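Local coordinates for protein bacteriophage virulence determinant (Salmonella enterica subsp. enterica serovar Typhimurium str. 14028S, PDB 6GGR) that probably acts as a zinc-dependent protease of the PipA family, a bacteriophage-encoded effector that Salmonella deploys against host proteins, at residues 175-180 against 206-211; 16-21 against 187-192. All coordinates share one frame; numbering follows the deposited sequence.

Interaction 1. Residues 175-180 against 206-211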
loop_
_atom_site.group_PDB
_atom_site.type_symbol
_atom_site.label_atom_id
_atom_site.label_comp_id
_atom_site.label_asym_id
_atom_site.label_seq_id
_atom_site.Cartn_x
_atom_site.Cartn_y
_atom_site.Cartn_z
ATOM N N LEU B 175 12.269 0.628 -10.895
ATOM C CA LEU B 175 12.467 -0.633 -10.199
ATOM C C LEU B 175 11.363 -0.860 -9.171
ATOM O O LEU B 175 10.723 0.078 -8.689
ATOM C CB LEU B 175 13.834 -0.662 -9.509
ATOM C CG LEU B 175 15.053 -0.410 -10.403
ATOM C CD1 LEU B 175 16.337 -0.559 -9.601
ATOM C CD2 LEU B 175 15.066 -1.342 -11.609
ATOM N N GLN B 176 11.205 -2.112 -8.782
ATOM C CA GLN B 176 10.204 -2.527 -7.814
ATOM C C GLN B 176 10.831 -2.895 -6.491
ATOM O O GLN B 176 12.000 -3.082 -6.363
ATOM C CB GLN B 176 9.328 -3.716 -8.316
ATOM C CG GLN B 176 8.633 -3.520 -9.663
ATOM C CD GLN B 176 7.657 -4.699 -10.008
ATOM O OE1 GLN B 176 8.066 -5.854 -9.979
ATOM N NE2 GLN B 176 6.386 -4.416 -10.274
ATOM N N ASP B 177 9.997 -2.988 -5.490
ATOM C CA ASP B 177 10.498 -3.384 -4.181
ATOM C C ASP B 177 10.796 -4.875 -4.120
ATOM O O ASP B 177 11.646 -5.300 -3.329
ATOM C CB ASP B 177 9.486 -2.999 -3.100
ATOM C CG ASP B 177 9.386 -1.499 -2.902
ATOM O OD1 ASP B 177 10.388 -0.892 -2.476
ATOM O OD2 ASP B 177 8.311 -0.928 -3.180
ATOM N N LYS B 178 10.127 -5.672 -4.954
ATOM C CA LYS B 178 10.299 -7.121 -4.959
ATOM C C LYS B 178 11.678 -7.474 -5.502
ATOM O O LYS B 178 11.936 -7.325 -6.701
ATOM C CB LYS B 178 9.214 -7.776 -5.812
ATOM C CG LYS B 178 7.802 -7.600 -5.287
ATOM C CD LYS B 178 7.533 -8.512 -4.105
ATOM C CE LYS B 178 6.278 -8.093 -3.359
ATOM N NZ LYS B 178 5.983 -8.993 -2.211
ATOM N N GLU B 179 12.564 -7.946 -4.631
ATOM C CA GLU B 179 13.841 -8.512 -5.048
ATOM C C GLU B 179 13.991 -9.883 -4.410
ATOM O O GLU B 179 14.054 -10.000 -3.182
ATOM C CB GLU B 179 15.020 -7.613 -4.672
ATOM C CG GLU B 179 16.352 -8.189 -5.127
ATOM C CD GLU B 179 17.540 -7.321 -4.771
ATOM O OE1 GLU B 179 17.358 -6.289 -4.088
ATOM O OE2 GLU B 179 18.667 -7.680 -5.176
ATOM N N ASP B 180 14.024 -10.914 -5.248
ATOM C CA ASP B 180 14.413 -12.252 -4.825
ATOM C C ASP B 180 15.648 -12.222 -3.930
ATOM O O ASP B 180 16.695 -11.684 -4.305
ATOM C CB ASP B 180 14.681 -13.107 -6.064
ATOM C CG ASP B 180 13.415 -13.446 -6.810
ATOM O OD1 ASP B 180 12.321 -13.272 -6.234
ATOM O OD2 ASP B 180 13.518 -13.911 -7.964
ATOM N N ILE B 206 15.334 -1.786 7.522
ATOM C CA ILE B 206 16.069 -3.036 7.353
ATOM C C ILE B 206 15.292 -4.080 6.568
ATOM O O ILE B 206 15.892 -5.066 6.112
ATOM C CB ILE B 206 16.474 -3.629 8.719
ATOM C CG1 ILE B 206 15.239 -4.094 9.504
ATOM C CG2 ILE B 206 17.271 -2.602 9.519
ATOM C CD1 ILE B 206 15.560 -4.721 10.851
ATOM N N ALA B 207 13.983 -3.904 6.395
ATOM C CA ALA B 207 13.170 -4.861 5.660
ATOM C C ALA B 207 11.956 -4.143 5.093
ATOM O O ALA B 207 11.459 -3.178 5.679
ATOM C CB ALA B 207 12.728 -6.025 6.552
ATOM N N TYR B 208 11.485 -4.628 3.944
ATOM C CA TYR B 208 10.300 -4.037 3.331
ATOM C C TYR B 208 9.036 -4.425 4.094
ATOM O O TYR B 208 8.179 -3.573 4.354
ATOM C CB TYR B 208 10.196 -4.456 1.865
ATOM C CG TYR B 208 9.049 -3.803 1.131
ATOM C CD1 TYR B 208 9.159 -2.506 0.645
ATOM C CD2 TYR B 208 7.853 -4.481 0.924
ATOM C CE1 TYR B 208 8.115 -1.903 -0.025
ATOM C CE2 TYR B 208 6.803 -3.887 0.253
ATOM C CZ TYR B 208 6.940 -2.597 -0.220
ATOM O OH TYR B 208 5.901 -1.993 -0.888
ATOM N N GLU B 209 8.908 -5.694 4.466
ATOM C CA GLU B 209 7.777 -6.172 5.246
ATOM C C GLU B 209 8.231 -6.540 6.653
ATOM O O GLU B 209 9.420 -6.734 6.917
ATOM C CB GLU B 209 7.114 -7.377 4.564
ATOM C CG GLU B 209 5.909 -7.001 3.697
ATOM C CD GLU B 209 5.867 -7.736 2.368
ATOM O OE1 GLU B 209 6.633 -8.706 2.189
ATOM O OE2 GLU B 209 5.064 -7.337 1.498
ATOM N N PHE B 210 7.261 -6.622 7.560
ATOM C CA PHE B 210 7.546 -6.930 8.951
ATOM C C PHE B 210 7.838 -8.418 9.129
ATOM O O PHE B 210 7.598 -9.242 8.243
ATOM C CB PHE B 210 6.373 -6.526 9.844
ATOM C CG PHE B 210 6.287 -5.053 10.105
ATOM C CD1 PHE B 210 7.256 -4.416 10.862
ATOM C CD2 PHE B 210 5.228 -4.308 9.609
ATOM C CE1 PHE B 210 7.182 -3.059 11.108
ATOM C CE2 PHE B 210 5.147 -2.949 9.855
ATOM C CZ PHE B 210 6.127 -2.324 10.606
ATOM N N SER B 211 8.362 -8.756 10.305
ATOM C CA SER B 211 8.532 -10.148 10.704
ATOM C C SER B 211 8.600 -10.264 12.223
ATOM O O SER B 211 7.571 -10.347 12.894
ATOM C CB SER B 211 9.792 -10.744 10.074
ATOM O OG SER B 211 9.528 -11.234 8.770
#
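Two irregular loops approach each other most closely at Asp177 and Tyr208, whose CA atoms are 7.5 Å apart, one loop following helix 160-173 and the other forming the C-terminal tail after helix 186-197. The pair illustrates how an aromatic side chain from a distant loop can cross over a metal ligand: both side chains point toward the opposing loop and cross at about a right angle. Tyr208 leaves the tail with CG anti to its own N (chi1 -176°), a torsion that carries the ring across to the aspartate. Asp177 CB rests over one ring face in a CH-pi contact, 3.9 Å from the Tyr208 centroid and 24° off the ring normal, displaced toward the CE1 rim. The carboxylate plane is turned 29° from the ring plane, though the closeness of the carboxylate carbon to the ring is doubtful and carries no weight; Asp177 OD2 comes to 3.5 Å from Tyr208 OH. The firmer partner of OD2 is His170 NE2, with a weak hydrogen bond to His166 NE2. These two histidines and Asp177 are the zinc ligands of the protein, although this chain carries no metal. A second, looser pairing follows one residue later: the Lys178 chain bends at chi2 and brings NZ to 4.2 Å from Glu209 OE2, opposite charges near each other but beyond salt-bridge range. Another protein chain lies against the same place, one of its acidic side chains bonded to Asp177 N. The chemistry implies a division of labour in which the carboxylate has its clear hydrogen bond with His170 and a weak one with His166, while the tyrosine meets the aspartate mainly through its ring face and its hydroxyl bonds weakly to the backbone of the other protein.

Interaction 2. Residues 16-21 against 187-192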
loop_
_atom_site.group_PDB
_atom_site.type_symbol
_atom_site.label_atom_id
_atom_site.label_comp_id
_atom_site.label_asym_id
_atom_site.label_seq_id
_atom_site.Cartn_x
_atom_site.Cartn_y
_atom_site.Cartn_z
ATOM N N PRO B 16 25.942 0.506 6.499
ATOM C CA PRO B 16 26.236 -0.763 7.187
ATOM C C PRO B 16 25.049 -1.709 7.209
ATOM O O PRO B 16 25.239 -2.932 7.139
ATOM C CB PRO B 16 26.624 -0.317 8.604
ATOM C CG PRO B 16 26.961 1.128 8.493
ATOM C CD PRO B 16 26.143 1.674 7.375
ATOM N N GLU B 17 23.826 -1.183 7.309
ATOM C CA GLU B 17 22.630 -2.016 7.301
ATOM C C GLU B 17 22.420 -2.733 5.972
ATOM O O GLU B 17 21.561 -3.616 5.898
ATOM C CB GLU B 17 21.397 -1.164 7.630
ATOM C CG GLU B 17 21.376 -0.598 9.057
ATOM C CD GLU B 17 22.221 0.664 9.216
ATOM O OE1 GLU B 17 22.901 1.058 8.245
ATOM O OE2 GLU B 17 22.205 1.265 10.314
ATOM N N HIS B 18 23.179 -2.382 4.935
ATOM C CA HIS B 18 23.069 -3.001 3.619
ATOM C C HIS B 18 24.220 -3.942 3.302
ATOM O O HIS B 18 23.993 -5.071 2.858
ATOM C CB HIS B 18 23.018 -1.925 2.530
ATOM C CG HIS B 18 21.853 -1.001 2.642
ATOM N ND1 HIS B 18 21.748 0.148 1.890
ATOM C CD2 HIS B 18 20.739 -1.055 3.408
ATOM C CE1 HIS B 18 20.622 0.766 2.193
ATOM N NE2 HIS B 18 19.990 0.056 3.110
ATOM N N GLN B 19 25.460 -3.492 3.520
ATOM C CA GLN B 19 26.624 -4.117 2.898
ATOM C C GLN B 19 26.691 -5.622 3.126
ATOM O O GLN B 19 27.317 -6.326 2.325
ATOM C CB GLN B 19 27.911 -3.461 3.408
ATOM C CG GLN B 19 27.888 -1.938 3.375
ATOM C CD GLN B 19 29.129 -1.342 2.733
ATOM O OE1 GLN B 19 29.328 -1.445 1.523
ATOM N NE2 GLN B 19 29.971 -0.712 3.546
ATOM N N ASP B 20 26.082 -6.137 4.192
ATOM C CA ASP B 20 25.964 -7.581 4.378
ATOM C C ASP B 20 24.665 -8.021 3.708
ATOM O O ASP B 20 23.569 -7.693 4.174
ATOM C CB ASP B 20 26.013 -7.958 5.859
ATOM C CG ASP B 20 24.743 -7.609 6.604
ATOM O OD1 ASP B 20 24.312 -6.438 6.547
ATOM O OD2 ASP B 20 24.171 -8.518 7.245
ATOM N N ASN B 21 24.794 -8.745 2.603
ATOM C CA ASN B 21 23.686 -8.988 1.687
ATOM C C ASN B 21 23.113 -7.658 1.221
ATOM O O ASN B 21 21.981 -7.304 1.583
ATOM C CB ASN B 21 22.582 -9.827 2.326
ATOM C CG ASN B 21 21.434 -10.096 1.367
ATOM O OD1 ASN B 21 21.588 -9.971 0.150
ATOM N ND2 ASN B 21 20.275 -10.456 1.908
ATOM N N VAL B 187 14.653 -0.075 -3.991
ATOM C CA VAL B 187 14.087 1.236 -3.687
ATOM C C VAL B 187 14.290 1.583 -2.219
ATOM O O VAL B 187 14.605 2.730 -1.877
ATOM C CB VAL B 187 12.600 1.268 -4.084
ATOM C CG1 VAL B 187 11.937 2.571 -3.638
ATOM C CG2 VAL B 187 12.476 1.102 -5.585
ATOM N N VAL B 188 14.095 0.610 -1.329
ATOM C CA VAL B 188 14.342 0.843 0.090
ATOM C C VAL B 188 15.802 1.217 0.313
ATOM O O VAL B 188 16.114 2.190 1.008
ATOM C CB VAL B 188 13.938 -0.394 0.912
ATOM C CG1 VAL B 188 14.413 -0.266 2.359
ATOM C CG2 VAL B 188 12.420 -0.591 0.866
ATOM N N GLU B 189 16.722 0.455 -0.280
ATOM C CA GLU B 189 18.138 0.711 -0.042
ATOM C C GLU B 189 18.530 2.094 -0.546
ATOM O O GLU B 189 19.194 2.858 0.163
ATOM C CB GLU B 189 18.992 -0.381 -0.689
ATOM C CG GLU B 189 18.771 -1.755 -0.062
ATOM C CD GLU B 189 20.006 -2.633 -0.080
ATOM O OE1 GLU B 189 21.004 -2.256 -0.729
ATOM O OE2 GLU B 189 19.975 -3.708 0.559
ATOM N N TYR B 190 18.112 2.440 -1.767
ATOM C CA TYR B 190 18.313 3.796 -2.271
ATOM C C TYR B 190 17.739 4.826 -1.310
ATOM O O TYR B 190 18.401 5.811 -0.963
ATOM C CB TYR B 190 17.659 3.951 -3.648
ATOM C CG TYR B 190 18.531 3.606 -4.834
ATOM C CD1 TYR B 190 19.848 4.044 -4.915
ATOM C CD2 TYR B 190 18.026 2.857 -5.888
ATOM C CE1 TYR B 190 20.638 3.737 -6.009
ATOM C CE2 TYR B 190 18.809 2.541 -6.984
ATOM C CZ TYR B 190 20.112 2.984 -7.039
ATOM O OH TYR B 190 20.890 2.671 -8.130
ATOM N N THR B 191 16.492 4.618 -0.877
ATOM C CA THR B 191 15.850 5.578 0.011
ATOM C C THR B 191 16.623 5.714 1.317
ATOM O O THR B 191 16.848 6.832 1.797
ATOM C CB THR B 191 14.398 5.161 0.266
ATOM O OG1 THR B 191 13.694 5.102 -0.983
ATOM C CG2 THR B 191 13.691 6.152 1.175
ATOM N N ASN B 192 17.061 4.591 1.898
ATOM C CA ASN B 192 17.857 4.655 3.122
ATOM C C ASN B 192 19.101 5.514 2.927
ATOM O O ASN B 192 19.435 6.349 3.776
ATOM C CB ASN B 192 18.262 3.251 3.570
ATOM C CG ASN B 192 17.112 2.469 4.184
ATOM O OD1 ASN B 192 16.067 3.024 4.524
ATOM N ND2 ASN B 192 17.316 1.169 4.350
#
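His18 reaches from a short, weakly bonded N-terminal helical turn, 16-19, onto Glu189 and Asn192, residues one turn apart on helix 186-197; the buried contact is helix-to-helix packing centred on a single imidazole. Stacking holds the ring face. The Glu189 carboxylate lies nearly parallel to it, their planes 9° apart, with CD 3.7 Å above the plane and offset to the rim, and Glu189 CG makes a CH-pi contact 3.8 Å from the His18 centroid. A bend at chi2 (-148°) lays the acid along the ring, where its oxygens are held by salt bridges, OE1 to Arg26 and OE2 to Arg184. Hydrogen bonding fixes the ring edge: Asn192 ND2 donates to His18 NE2 at 3.2 Å, nearly straight at 170° and close to both the ring and amide planes. With NE2 accepting, ND1 probably carries the proton in its bond to Asp14 OD1. The amide has further partners in the Arg205 carbonyl and Arg162, which limit its rotation. Within the helix, Val187 O accepts from Thr191 N and Thr191 OG1, which approach it from opposite faces of the carbonyl plane, OG1 at 2.7 Å.

Overall arrangement
Helix 186-197 joins the two contacts, whose centres are 11 Å apart. Interaction 2 fixes the N-terminal turn to that helix, and Val187 and Val188 of the same helix pack against interaction 1: Val187 CB is 3.5 Å from Asp177 OD1, and Val188 CG2 is 3.8 Å from Tyr208 CD1. Both valines also touch His166. The zinc site thus has its aspartate in interaction 1, with the side chains of His166 and His170 each about 3 Å from it, whereas interaction 2 stands farther back, the Asn192 side chain about 8 Å from that of His166. One contact belongs to the metal site; the other packs the N-terminal turn onto helix 186-197, which the metal-site contact also touches.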